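Local atomic coordinates of polymerase X (Deinococcus radiodurans, PDB entry 2W9M), a protein that probably extends DNA strands with deoxyribonucleotides as a family X DNA polymerase, and carries a zinc-binding domain of the polymerase/histidinol phosphatase type. Residues H356-T361 with A550-F555; I404-S409 with A435-E440; S429-D434 with P466-D471; R441-V446 with L476-A481; L497-A502 with A533-L538. All blocks are in the same frame, centred on the assembly; numbering follows the deposited sequence.

Interaction 1: residues H356-T361 with A550-F555; sequences HEFLGT and AEFLDF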
# COMPACT_ATOMS: atom_id res chain seq x y z
N HIS A 356 -2.73 8.34 -17.32
CA HIS A 356 -1.77 9.27 -16.75
C HIS A 356 -0.82 9.79 -17.82
O HIS A 356 -0.92 9.40 -18.98
CB HIS A 356 -1.00 8.61 -15.60
CG HIS A 356 -1.88 7.96 -14.58
ND1 HIS A 356 -2.69 8.67 -13.72
CD2 HIS A 356 -2.08 6.65 -14.29
CE1 HIS A 356 -3.35 7.83 -12.94
NE2 HIS A 356 -3.00 6.60 -13.27
N GLU A 357 0.09 10.68 -17.44
CA GLU A 357 0.92 11.38 -18.40
C GLU A 357 2.34 10.83 -18.53
O GLU A 357 2.84 10.67 -19.64
CB GLU A 357 0.96 12.88 -18.08
CG GLU A 357 1.92 13.68 -18.93
CD GLU A 357 1.77 15.17 -18.72
OE1 GLU A 357 2.80 15.88 -18.82
OE2 GLU A 357 0.64 15.63 -18.46
N PHE A 358 2.99 10.55 -17.41
CA PHE A 358 4.37 10.07 -17.46
C PHE A 358 4.72 9.12 -16.31
O PHE A 358 4.05 9.09 -15.28
CB PHE A 358 5.37 11.24 -17.53
CG PHE A 358 5.47 12.04 -16.26
CD1 PHE A 358 4.56 13.05 -15.98
CD2 PHE A 358 6.48 11.80 -15.34
CE1 PHE A 358 4.65 13.80 -14.81
CE2 PHE A 358 6.58 12.54 -14.17
CZ PHE A 358 5.66 13.53 -13.91
N LEU A 359 5.78 8.34 -16.51
CA LEU A 359 6.20 7.34 -15.53
C LEU A 359 7.48 7.76 -14.82
O LEU A 359 8.42 8.24 -15.43
CB LEU A 359 6.44 5.99 -16.21
CG LEU A 359 7.05 4.88 -15.34
CD1 LEU A 359 6.00 4.24 -14.44
CD2 LEU A 359 7.70 3.82 -16.21
N GLY A 360 7.49 7.57 -13.50
CA GLY A 360 8.67 7.83 -12.71
C GLY A 360 9.37 6.55 -12.31
O GLY A 360 8.88 5.77 -11.50
N THR A 361 10.54 6.33 -12.90
CA THR A 361 11.39 5.20 -12.57
C THR A 361 12.00 5.38 -11.18
O THR A 361 12.31 6.50 -10.79
CB THR A 361 12.52 5.09 -13.62
OG1 THR A 361 12.05 4.31 -14.73
CG2 THR A 361 13.76 4.44 -13.03
N ALA A 550 7.07 18.17 -17.87
CA ALA A 550 7.96 19.32 -17.91
C ALA A 550 7.82 20.20 -16.68
O ALA A 550 8.81 20.75 -16.18
CB ALA A 550 7.73 20.12 -19.18
N GLU A 551 6.59 20.35 -16.19
CA GLU A 551 6.34 21.10 -14.95
C GLU A 551 7.03 20.42 -13.77
O GLU A 551 7.48 21.08 -12.84
CB GLU A 551 4.84 21.20 -14.67
CG GLU A 551 4.05 22.00 -15.69
CD GLU A 551 2.54 21.82 -15.53
OE1 GLU A 551 2.12 21.13 -14.58
OE2 GLU A 551 1.78 22.38 -16.35
N PHE A 552 7.10 19.09 -13.82
CA PHE A 552 7.72 18.32 -12.75
C PHE A 552 9.23 18.51 -12.74
O PHE A 552 9.84 18.69 -11.69
CB PHE A 552 7.38 16.84 -12.87
CG PHE A 552 8.06 15.97 -11.85
CD1 PHE A 552 7.66 16.00 -10.52
CD2 PHE A 552 9.08 15.12 -12.21
CE1 PHE A 552 8.28 15.20 -9.58
CE2 PHE A 552 9.71 14.31 -11.27
CZ PHE A 552 9.31 14.36 -9.96
N LEU A 553 9.83 18.48 -13.93
CA LEU A 553 11.28 18.55 -14.04
C LEU A 553 11.85 19.88 -13.55
O LEU A 553 12.97 19.93 -13.05
CB LEU A 553 11.72 18.27 -15.48
CG LEU A 553 11.71 16.79 -15.86
CD1 LEU A 553 12.24 16.58 -17.27
CD2 LEU A 553 12.52 15.97 -14.87
N ASP A 554 11.08 20.96 -13.67
CA ASP A 554 11.58 22.24 -13.17
C ASP A 554 11.08 22.56 -11.76
O ASP A 554 11.58 23.49 -11.12
CB ASP A 554 11.31 23.39 -14.15
CG ASP A 554 9.89 23.90 -14.08
OD1 ASP A 554 8.98 23.21 -14.60
OD2 ASP A 554 9.69 25.00 -13.51
N PHE A 555 10.12 21.78 -11.27
CA PHE A 555 9.78 21.85 -9.85
C PHE A 555 10.98 21.41 -9.03
O PHE A 555 11.33 22.05 -8.04
CB PHE A 555 8.59 20.96 -9.50
CG PHE A 555 8.46 20.70 -8.02
CD1 PHE A 555 7.67 21.52 -7.23
CD2 PHE A 555 9.16 19.67 -7.41
CE1 PHE A 555 7.56 21.31 -5.87
CE2 PHE A 555 9.06 19.44 -6.05
CZ PHE A 555 8.25 20.27 -5.27

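Interaction 2: residues I404-S409 with A435-E440; sequences ILDDGS and AARQTE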
# COMPACT_ATOMS: atom_id res chain seq x y z
N ILE A 404 18.80 4.71 2.65
CA ILE A 404 19.45 5.55 3.66
C ILE A 404 20.28 4.67 4.58
O ILE A 404 19.73 3.87 5.35
CB ILE A 404 18.41 6.32 4.49
CG1 ILE A 404 17.54 7.19 3.58
CG2 ILE A 404 19.10 7.17 5.54
CD1 ILE A 404 16.33 7.79 4.27
N LEU A 405 21.60 4.79 4.50
CA LEU A 405 22.49 4.00 5.35
C LEU A 405 22.22 4.33 6.81
O LEU A 405 21.65 5.38 7.11
CB LEU A 405 23.95 4.24 4.99
CG LEU A 405 24.27 4.09 3.49
CD1 LEU A 405 25.74 4.36 3.20
CD2 LEU A 405 23.86 2.72 2.98
N ASP A 406 22.61 3.44 7.72
CA ASP A 406 22.21 3.56 9.12
C ASP A 406 22.71 4.82 9.82
O ASP A 406 22.25 5.15 10.91
CB ASP A 406 22.61 2.31 9.92
CG ASP A 406 24.10 2.08 9.95
OD1 ASP A 406 24.78 2.48 8.98
OD2 ASP A 406 24.60 1.48 10.93
N ASP A 407 23.64 5.53 9.18
CA ASP A 407 24.16 6.77 9.77
C ASP A 407 23.53 8.03 9.19
O ASP A 407 23.81 9.14 9.64
CB ASP A 407 25.70 6.82 9.67
CG ASP A 407 26.20 6.83 8.23
OD1 ASP A 407 25.41 7.15 7.31
OD2 ASP A 407 27.39 6.53 8.01
N GLY A 408 22.66 7.86 8.20
CA GLY A 408 21.97 8.99 7.59
C GLY A 408 22.46 9.34 6.19
O GLY A 408 21.84 10.14 5.49
N SER A 409 23.57 8.73 5.78
CA SER A 409 24.13 8.98 4.46
C SER A 409 23.40 8.16 3.39
O SER A 409 22.67 7.22 3.72
CB SER A 409 25.63 8.66 4.44
OG SER A 409 25.87 7.28 4.67
N ALA A 435 15.09 5.42 19.03
CA ALA A 435 14.37 6.56 18.47
C ALA A 435 15.28 7.73 18.07
O ALA A 435 15.17 8.25 16.96
CB ALA A 435 13.29 7.03 19.43
N ALA A 436 16.17 8.13 18.97
CA ALA A 436 17.02 9.30 18.73
C ALA A 436 18.01 9.10 17.59
O ALA A 436 18.31 10.04 16.84
CB ALA A 436 17.74 9.71 20.01
N ARG A 437 18.54 7.89 17.46
CA ARG A 437 19.43 7.57 16.35
C ARG A 437 18.68 7.52 15.02
O ARG A 437 19.19 7.96 13.99
CB ARG A 437 20.16 6.25 16.60
CG ARG A 437 21.61 6.42 17.02
CD ARG A 437 22.53 6.34 15.81
NE ARG A 437 23.14 5.01 15.68
CZ ARG A 437 23.48 4.46 14.52
NH1 ARG A 437 23.26 5.10 13.38
NH2 ARG A 437 24.04 3.25 14.50
N GLN A 438 17.46 6.99 15.05
CA GLN A 438 16.64 6.85 13.86
C GLN A 438 16.19 8.21 13.34
O GLN A 438 16.20 8.46 12.13
CB GLN A 438 15.42 5.97 14.15
CG GLN A 438 14.67 5.52 12.91
CD GLN A 438 15.33 4.34 12.23
OE1 GLN A 438 16.05 4.51 11.25
NE2 GLN A 438 15.11 3.14 12.75
N THR A 439 15.79 9.08 14.25
CA THR A 439 15.38 10.43 13.90
C THR A 439 16.52 11.21 13.24
O THR A 439 16.32 11.86 12.21
CB THR A 439 14.88 11.21 15.13
OG1 THR A 439 13.71 10.56 15.65
CG2 THR A 439 14.53 12.64 14.76
N GLU A 440 17.70 11.15 13.85
CA GLU A 440 18.88 11.84 13.31
C GLU A 440 19.19 11.32 11.91
O GLU A 440 19.57 12.08 11.02
CB GLU A 440 20.08 11.64 14.23
CG GLU A 440 21.34 12.38 13.79
CD GLU A 440 22.53 12.10 14.70
OE1 GLU A 440 23.64 11.89 14.17
OE2 GLU A 440 22.35 12.08 15.94

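Interaction 3: residues S429-D434 with P466-D471; sequences SNFTLD and PGYALD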
# COMPACT_ATOMS: atom_id res chain seq x y z
N SER A 429 16.47 -0.87 6.01
CA SER A 429 17.37 -1.59 6.89
C SER A 429 17.41 -0.92 8.25
O SER A 429 17.05 0.25 8.37
CB SER A 429 18.78 -1.61 6.29
OG SER A 429 19.32 -0.30 6.26
N ASN A 430 17.85 -1.65 9.27
CA ASN A 430 18.00 -1.10 10.61
C ASN A 430 16.72 -0.53 11.20
O ASN A 430 16.63 0.65 11.52
CB ASN A 430 19.08 -0.01 10.61
CG ASN A 430 20.47 -0.57 10.49
OD1 ASN A 430 21.06 -0.58 9.41
ND2 ASN A 430 21.01 -1.05 11.61
N PHE A 431 15.71 -1.39 11.36
CA PHE A 431 14.43 -0.94 11.89
C PHE A 431 14.42 -0.86 13.41
O PHE A 431 13.45 -0.38 14.01
CB PHE A 431 13.31 -1.87 11.41
CG PHE A 431 12.90 -1.64 9.98
CD1 PHE A 431 13.81 -1.79 8.95
CD2 PHE A 431 11.60 -1.28 9.67
CE1 PHE A 431 13.44 -1.58 7.64
CE2 PHE A 431 11.22 -1.06 8.36
CZ PHE A 431 12.14 -1.21 7.34
N THR A 432 15.49 -1.32 14.04
CA THR A 432 15.52 -1.40 15.50
C THR A 432 16.48 -0.41 16.17
O THR A 432 16.74 -0.51 17.37
CB THR A 432 15.80 -2.84 15.98
OG1 THR A 432 16.85 -3.41 15.20
CG2 THR A 432 14.55 -3.69 15.84
N LEU A 433 17.00 0.54 15.40
CA LEU A 433 17.76 1.64 15.99
C LEU A 433 16.88 2.34 17.02
O LEU A 433 15.66 2.41 16.87
CB LEU A 433 18.19 2.63 14.91
CG LEU A 433 19.56 2.47 14.25
CD1 LEU A 433 19.81 1.05 13.78
CD2 LEU A 433 19.68 3.46 13.09
N ASP A 434 17.50 2.87 18.07
CA ASP A 434 16.75 3.64 19.06
C ASP A 434 16.16 4.90 18.43
O ASP A 434 16.66 5.38 17.42
CB ASP A 434 17.64 4.01 20.26
CG ASP A 434 19.02 4.48 19.84
OD1 ASP A 434 19.38 5.63 20.16
OD2 ASP A 434 19.75 3.69 19.19
N PRO A 466 4.53 -2.88 12.88
CA PRO A 466 4.47 -1.43 13.07
C PRO A 466 5.72 -0.77 12.48
O PRO A 466 6.68 -1.46 12.16
CB PRO A 466 4.48 -1.28 14.59
CG PRO A 466 5.09 -2.57 15.08
CD PRO A 466 4.50 -3.59 14.17
N GLY A 467 5.70 0.55 12.34
CA GLY A 467 6.85 1.27 11.84
C GLY A 467 7.94 1.34 12.89
O GLY A 467 7.71 1.01 14.05
N TYR A 468 9.14 1.77 12.49
CA TYR A 468 10.23 1.94 13.44
C TYR A 468 9.95 3.12 14.36
O TYR A 468 9.19 4.02 14.01
CB TYR A 468 11.58 2.10 12.74
CG TYR A 468 11.53 2.82 11.41
CD1 TYR A 468 11.73 2.14 10.21
CD2 TYR A 468 11.27 4.19 11.35
CE1 TYR A 468 11.68 2.80 9.00
CE2 TYR A 468 11.22 4.86 10.14
CZ TYR A 468 11.43 4.16 8.97
OH TYR A 468 11.37 4.83 7.77
N ALA A 469 10.58 3.10 15.53
CA ALA A 469 10.43 4.17 16.50
C ALA A 469 11.22 5.41 16.07
O ALA A 469 12.45 5.36 15.95
CB ALA A 469 10.90 3.70 17.88
N LEU A 470 10.51 6.51 15.84
CA LEU A 470 11.15 7.77 15.50
C LEU A 470 10.26 8.95 15.90
O LEU A 470 9.10 8.76 16.26
CB LEU A 470 11.49 7.85 14.01
CG LEU A 470 10.40 8.34 13.05
CD1 LEU A 470 10.94 8.49 11.64
CD2 LEU A 470 9.19 7.41 13.07
N ASP A 471 10.82 10.15 15.83
CA ASP A 471 10.08 11.37 16.12
C ASP A 471 9.61 12.01 14.81
O ASP A 471 10.30 12.86 14.25
CB ASP A 471 10.95 12.35 16.90
CG ASP A 471 10.24 13.66 17.18
OD1 ASP A 471 9.00 13.71 17.06
OD2 ASP A 471 10.94 14.64 17.51
O HOH W 1 13.57 2.90 15.13

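Interaction 4: residues R441-V446 with L476-A481; sequences RLIRAV and LGACEA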
# COMPACT_ATOMS: atom_id res chain seq x y z
N ARG A 441 19.02 10.01 11.72
CA ARG A 441 19.26 9.36 10.44
C ARG A 441 18.40 9.95 9.33
O ARG A 441 18.90 10.31 8.27
CB ARG A 441 18.99 7.86 10.58
CG ARG A 441 18.95 7.07 9.29
CD ARG A 441 18.39 5.68 9.56
NE ARG A 441 18.78 4.69 8.56
CZ ARG A 441 18.32 3.44 8.54
NH1 ARG A 441 17.45 3.04 9.45
NH2 ARG A 441 18.72 2.59 7.60
N LEU A 442 17.10 10.05 9.58
CA LEU A 442 16.16 10.53 8.58
C LEU A 442 16.25 12.05 8.35
O LEU A 442 16.08 12.51 7.22
CB LEU A 442 14.74 10.10 8.93
CG LEU A 442 14.41 8.67 8.48
CD1 LEU A 442 13.59 7.92 9.50
CD2 LEU A 442 13.71 8.69 7.13
N ILE A 443 16.51 12.80 9.41
CA ILE A 443 16.72 14.24 9.28
C ILE A 443 17.90 14.52 8.36
O ILE A 443 17.85 15.40 7.51
CB ILE A 443 16.98 14.91 10.63
CG1 ILE A 443 15.70 14.94 11.47
CG2 ILE A 443 17.49 16.32 10.43
CD1 ILE A 443 15.90 15.53 12.84
N ARG A 444 18.96 13.73 8.55
CA ARG A 444 20.16 13.83 7.73
C ARG A 444 19.86 13.54 6.26
O ARG A 444 20.33 14.25 5.37
CB ARG A 444 21.22 12.86 8.25
CG ARG A 444 22.37 12.58 7.29
CD ARG A 444 23.65 13.29 7.73
NE ARG A 444 24.77 12.36 7.78
CZ ARG A 444 25.73 12.29 6.86
NH1 ARG A 444 25.72 13.10 5.82
NH2 ARG A 444 26.71 11.40 7.00
N ALA A 445 19.07 12.51 6.01
CA ALA A 445 18.76 12.10 4.64
C ALA A 445 17.84 13.08 3.90
O ALA A 445 18.05 13.35 2.72
CB ALA A 445 18.16 10.70 4.63
N VAL A 446 16.83 13.60 4.59
CA VAL A 446 15.90 14.53 3.96
C VAL A 446 16.49 15.94 3.85
O VAL A 446 15.89 16.83 3.26
CB VAL A 446 14.54 14.60 4.69
CG1 VAL A 446 13.83 13.25 4.64
CG2 VAL A 446 14.73 15.06 6.13
N LEU A 476 9.60 15.50 9.76
CA LEU A 476 8.76 16.29 8.87
C LEU A 476 9.18 17.75 8.86
O LEU A 476 9.15 18.41 7.82
CB LEU A 476 7.28 16.16 9.25
CG LEU A 476 6.65 14.78 9.03
CD1 LEU A 476 5.14 14.84 9.25
CD2 LEU A 476 6.96 14.28 7.63
N GLY A 477 9.59 18.26 10.02
CA GLY A 477 10.11 19.61 10.11
C GLY A 477 11.34 19.77 9.24
O GLY A 477 11.49 20.78 8.55
N ALA A 478 12.20 18.77 9.26
CA ALA A 478 13.40 18.77 8.42
C ALA A 478 13.04 18.74 6.94
O ALA A 478 13.75 19.31 6.11
CB ALA A 478 14.30 17.61 8.78
N CYS A 479 11.93 18.09 6.60
CA CYS A 479 11.45 18.07 5.22
C CYS A 479 11.01 19.46 4.80
O CYS A 479 11.34 19.93 3.71
CB CYS A 479 10.28 17.10 5.06
SG CYS A 479 10.72 15.35 5.12
N GLU A 480 10.25 20.12 5.68
CA GLU A 480 9.75 21.45 5.41
C GLU A 480 10.90 22.43 5.19
O GLU A 480 10.86 23.25 4.27
CB GLU A 480 8.87 21.93 6.57
CG GLU A 480 8.30 23.33 6.38
CD GLU A 480 7.58 23.84 7.62
OE1 GLU A 480 7.92 23.39 8.73
OE2 GLU A 480 6.67 24.68 7.47
N ALA A 481 11.93 22.31 6.02
CA ALA A 481 13.08 23.21 5.98
C ALA A 481 13.91 23.02 4.71
O ALA A 481 14.61 23.94 4.28
CB ALA A 481 13.95 23.02 7.22

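Interaction 5: residues L497-A502 with A533-L538; sequences LDWREA and ARKAGL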
# COMPACT_ATOMS: atom_id res chain seq x y z
N LEU A 497 3.08 8.08 4.24
CA LEU A 497 2.59 8.75 5.46
C LEU A 497 1.11 8.57 5.82
O LEU A 497 0.23 8.67 4.96
CB LEU A 497 2.88 10.25 5.32
CG LEU A 497 2.71 11.15 6.54
CD1 LEU A 497 3.77 10.84 7.59
CD2 LEU A 497 2.77 12.62 6.12
N ASP A 498 0.85 8.32 7.10
CA ASP A 498 -0.52 8.16 7.59
C ASP A 498 -1.33 9.43 7.32
O ASP A 498 -0.79 10.53 7.41
CB ASP A 498 -0.51 7.87 9.10
CG ASP A 498 -1.86 7.41 9.61
OD1 ASP A 498 -2.38 8.05 10.54
OD2 ASP A 498 -2.41 6.42 9.07
N TRP A 499 -2.61 9.27 6.99
CA TRP A 499 -3.44 10.42 6.65
C TRP A 499 -3.62 11.34 7.85
O TRP A 499 -3.88 12.54 7.69
CB TRP A 499 -4.80 10.01 6.07
CG TRP A 499 -5.71 9.32 7.04
CD1 TRP A 499 -5.87 7.98 7.21
CD2 TRP A 499 -6.60 9.95 7.98
NE1 TRP A 499 -6.79 7.73 8.20
CE2 TRP A 499 -7.26 8.92 8.68
CE3 TRP A 499 -6.90 11.28 8.29
CZ2 TRP A 499 -8.20 9.18 9.68
CZ3 TRP A 499 -7.84 11.53 9.28
CH2 TRP A 499 -8.47 10.49 9.96
N ARG A 500 -3.48 10.79 9.05
CA ARG A 500 -3.60 11.59 10.26
C ARG A 500 -2.47 12.60 10.37
O ARG A 500 -2.69 13.74 10.77
CB ARG A 500 -3.65 10.70 11.51
CG ARG A 500 -4.97 9.98 11.67
CD ARG A 500 -4.84 8.75 12.55
NE ARG A 500 -6.00 7.87 12.40
CZ ARG A 500 -6.12 6.95 11.46
NH1 ARG A 500 -5.15 6.77 10.57
NH2 ARG A 500 -7.21 6.20 11.40
N GLU A 501 -1.26 12.18 10.02
CA GLU A 501 -0.11 13.08 10.05
C GLU A 501 -0.14 14.07 8.89
O GLU A 501 0.28 15.22 9.03
CB GLU A 501 1.19 12.29 10.05
CG GLU A 501 1.36 11.38 11.26
CD GLU A 501 1.41 12.15 12.57
OE1 GLU A 501 1.51 13.40 12.54
OE2 GLU A 501 1.36 11.50 13.64
N ALA A 502 -0.65 13.63 7.74
CA ALA A 502 -0.84 14.50 6.59
C ALA A 502 -1.86 15.60 6.88
O ALA A 502 -1.71 16.73 6.44
CB ALA A 502 -1.28 13.69 5.38
N ALA A 533 -5.35 10.62 0.98
CA ALA A 533 -5.09 12.04 0.74
C ALA A 533 -6.34 12.89 0.92
O ALA A 533 -6.27 14.01 1.42
CB ALA A 533 -4.49 12.24 -0.65
N ARG A 534 -7.49 12.36 0.51
CA ARG A 534 -8.74 13.12 0.59
C ARG A 534 -9.21 13.32 2.03
O ARG A 534 -9.80 14.35 2.36
CB ARG A 534 -9.82 12.46 -0.27
CG ARG A 534 -9.49 12.48 -1.75
CD ARG A 534 -10.43 11.59 -2.53
NE ARG A 534 -11.80 12.06 -2.47
CZ ARG A 534 -12.33 12.95 -3.31
NH1 ARG A 534 -11.58 13.47 -4.27
NH2 ARG A 534 -13.60 13.32 -3.18
N LYS A 535 -8.95 12.34 2.88
CA LYS A 535 -9.27 12.48 4.30
C LYS A 535 -8.38 13.54 4.94
O LYS A 535 -8.77 14.18 5.92
CB LYS A 535 -9.14 11.14 5.02
CG LYS A 535 -10.13 10.10 4.53
CD LYS A 535 -9.62 8.69 4.74
CE LYS A 535 -9.58 8.33 6.22
NZ LYS A 535 -8.86 7.04 6.43
N ALA A 536 -7.19 13.73 4.39
CA ALA A 536 -6.29 14.75 4.90
C ALA A 536 -6.66 16.12 4.35
O ALA A 536 -6.16 17.15 4.80
CB ALA A 536 -4.84 14.40 4.57
N GLY A 537 -7.54 16.14 3.35
CA GLY A 537 -8.00 17.38 2.77
C GLY A 537 -7.08 17.95 1.70
O GLY A 537 -7.03 19.16 1.49
N LEU A 538 -6.38 17.06 1.00
CA LEU A 538 -5.42 17.51 -0.00
C LEU A 538 -6.08 17.78 -1.35
O LEU A 538 -6.96 17.03 -1.78
CB LEU A 538 -4.29 16.49 -0.16
CG LEU A 538 -3.46 16.20 1.09
CD1 LEU A 538 -2.24 15.36 0.72
CD2 LEU A 538 -3.04 17.49 1.77

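Interaction 1: residues H356-T361 with A550-F555
Phe358 and Phe552 meet as two phenylalanine rings, and they carry this small apolar contact. The far end of the first ring does the touching: Phe358 CZ lies 3.9 Å from Phe552 CB and 4.0 Å from Phe552 CG. Beside it, Phe358 CE2 reaches Phe552 CD2 at 4.1 Å. The ring centroids are 5.7 Å apart and the planes are inclined by 38°, an oblique meeting of the two rings. Taken as whole side chains, the two cross at about a right angle. Phe552 has its CG anti to the backbone N (chi1 176°), which carries the ring off the helix toward the strand.

Phe358 opens strand 358-364, the second in the parallel series of seven that forms the PHP domain, a fold akin to the TIM barrel. Helix 549-561, near the C terminus, lies against the N-terminal ends of these strands, whereas the zinc ligands such as His364 gather at their C-terminal ends.

Val397 of the neighbouring strand touches both phenylalanine side chains and so lines the same apolar patch, to which Pro395 adds a contact with Phe358. The backbone of Phe358 is held by hydrogen bonds to Arg328 and Met330. Next to the ring pair, Glu357 OE1 accepts a hydrogen bond from Arg549 N, at the beginning of the helix.

Interaction 2: residues I404-S409 with A435-E440
Arg437 leans from the first turn of helix 435-446 toward Asp406 in the loop after strand 396-403, and the polar approach between them dominates the contact. With bends at chi2 (-94°) and chi3 (-99°), the arginine chain brings NH1 to 2.7 Å from Asp406 O, which lies at the guanidinium edge. The charged ends are less intimate. Asp406 OD2 and Arg437 NH2 are 4.0 Å apart, beyond a salt bridge, and the carboxylate and guanidinium planes are turned 59° against each other.

Hydrogen bonds within each partner fix its shape. The loop makes a type I beta turn from Leu405 to Gly408. Overlapping its end is an Asx turn, in which Asp407 OD1 accepts from Ser409 N at 2.9 Å and, on its syn lone pair, from Ser409 OG at 2.7 Å. Gly408 has a positive phi that calls for glycine. On the helix, Thr439 OG1 donates to Ala435 O from above the carbonyl plane.

Arg441, one turn further along the same helix, also ties it to the loop, giving hydrogen bonds to Ile404 O and Leu405 O.

With the charges this far apart and at the protein surface, the attraction between Asp406 and Arg437 is probably modest and partly screened by solvent.

Interaction 3: residues S429-D434 with P466-D471
A water molecule joins Leu433 O to Ala469 O, 2.8 Å from each carbonyl oxygen. The geometry has the water donating to each, but more acceptors surround it than it has protons, so both bonds may not be made at all times. Through it the backbones of the two loops are tied by their carbonyl sides.

Beside the water, Phe431 and Tyr468 form an offset edge-to-face pair. Tyr468 turns its edge to the face of Phe431, with the planes 65° apart and the centroids at 5.3 Å. Its CD1 comes to 3.5 Å from Phe431 CD2, and CE1 lies over the same phenylalanine ring. Phe431 has CG anti to its carbonyl carbon (chi1 -77°), which sets the ring alongside Tyr468. Separately, Phe431 O lies 3.4 Å from Tyr468 CB. Leu470 CD1 also meets the tyrosine at its edge, in the ring plane. Tyr468 OH is hydrogen-bonded to Ala457 O, which holds the far end of the ring in place. A serine in place of Phe431 would probably leave the Tyr468 edge without its aromatic partner and open a gap between the loops.

Asp434 and Asp471 stand at the N-cap positions of helices 435-446 and 472-482, so each loop leads straight into a helix. Both follow strands at the C-terminal end of the PHP barrel, where zinc is bound: Phe431 comes within about 5 Å of the zinc ligand His428, and Tyr468 within about 5 Å of the ligand His456, side chain to side chain. The ring pair thus borders the metal site of a PHP domain.

Interaction 4: residues R441-V446 with L476-A481
No ring or other flat group lies between Val446 and Ala478, and the two helices meet mainly through methyl groups and a sulfur atom. Ala478 CB fits between two branched side chains, 3.7 Å from Val446 CG2 and 3.8 Å from Ile443 CG2. The second branch of the valine has a different partner: Val446 CG1 rests 3.8 Å from Cys479 SG. This division follows from chi1 of -63°, which puts CG1 anti to the carbonyl carbon and CG2 between the backbone N and the carbonyl carbon, one methyl for each residue of the facing helix. Where the alanine comes in, a small side chain lets the backbones draw together, and the CA atoms of Ile443 and Ala478 are 5.7 Å apart.

The segment axes approach to 8.7 Å and run nearly parallel, at 13°. Leu454 of strand 453-454 touches both Val446 and Cys479 from the strand layer, and at the far end Val446 O is hydrogen-bonded to Asn482 ND2.

Helix 435-446 leads from strand 422-426 to strand 453-454, and helix 472-482 from there to strand 485-489. Such side-by-side helices of consecutive beta-alpha-beta crossovers are characteristic of the outer layer of the barrel-like PHP fold.

Interaction 5: residues L497-A502 with A533-L538
A chi1 of 68° on Trp499, with CG between the backbone N and the carbonyl carbon, and a bend at chi3 (69°) in Lys535 fold the lysine end over the indole. Lys535 CE lies 3.5 Å from the centroid of the five-membered ring, almost straight above it, in a CH-pi contact. Lys535 NZ, 3.3 Å from the same centroid and more slanted, makes a cation-pi contact as modelled, though its 2.8 Å approach to Trp499 NE1, two donors, leaves the ammonium's exact place doubtful.

On the opposite face Arg500 CG stands 3.7 Å above the ring plane, offset toward the rim. The guanidinium of Arg500 lies with its centre over Trp499 CZ2, and is steadied by a salt bridge from NH1 to Asp498 OD1 at 3.1 Å, close to the guanidinium plane. Asp498 is also the N-cap of helix 499-505, through a weak bond from Arg500 N.

Both this helix and helix 526-535 pack against strand 511-514, the last of the parallel PHP series. They touch through alanines, Ala502 CB to Ala536 CB at 3.7 Å, where helix 526-535 closes in a Schellman motif at Gly537. With an alanine at Trp499, the Lys535 chain would probably lose the ring it lies across, and the Arg500 side chain its cover, leaving both freer to turn.

Beyond the pair, Glu193, just before strand 194-203 of the mixed sheet, forms a salt bridge with Arg500 NH2 and a weak hydrogen bond with Trp499 NE1. The His308 ring also meets the indole, their planes nearly parallel.

Counted from the N terminus, interaction 1 opens first, at strand 358-364, and closes last, at helix 549-561, so its long loop encloses the other four. Interaction 2 opens after strand 396-403, and interaction 3 opens before it closes; interaction 4 opens in turn before interaction 3 closes. Interactions 2 and 3 therefore cross, as do 3 and 4, while 2 and 4 follow in series along helix 435-446. These three touch one another around helix 435-446. Interaction 5 comes afterwards, joining the last crossover helix to helix 526-535. Together they tie loops, outer helices and strand ends of the PHP barrel.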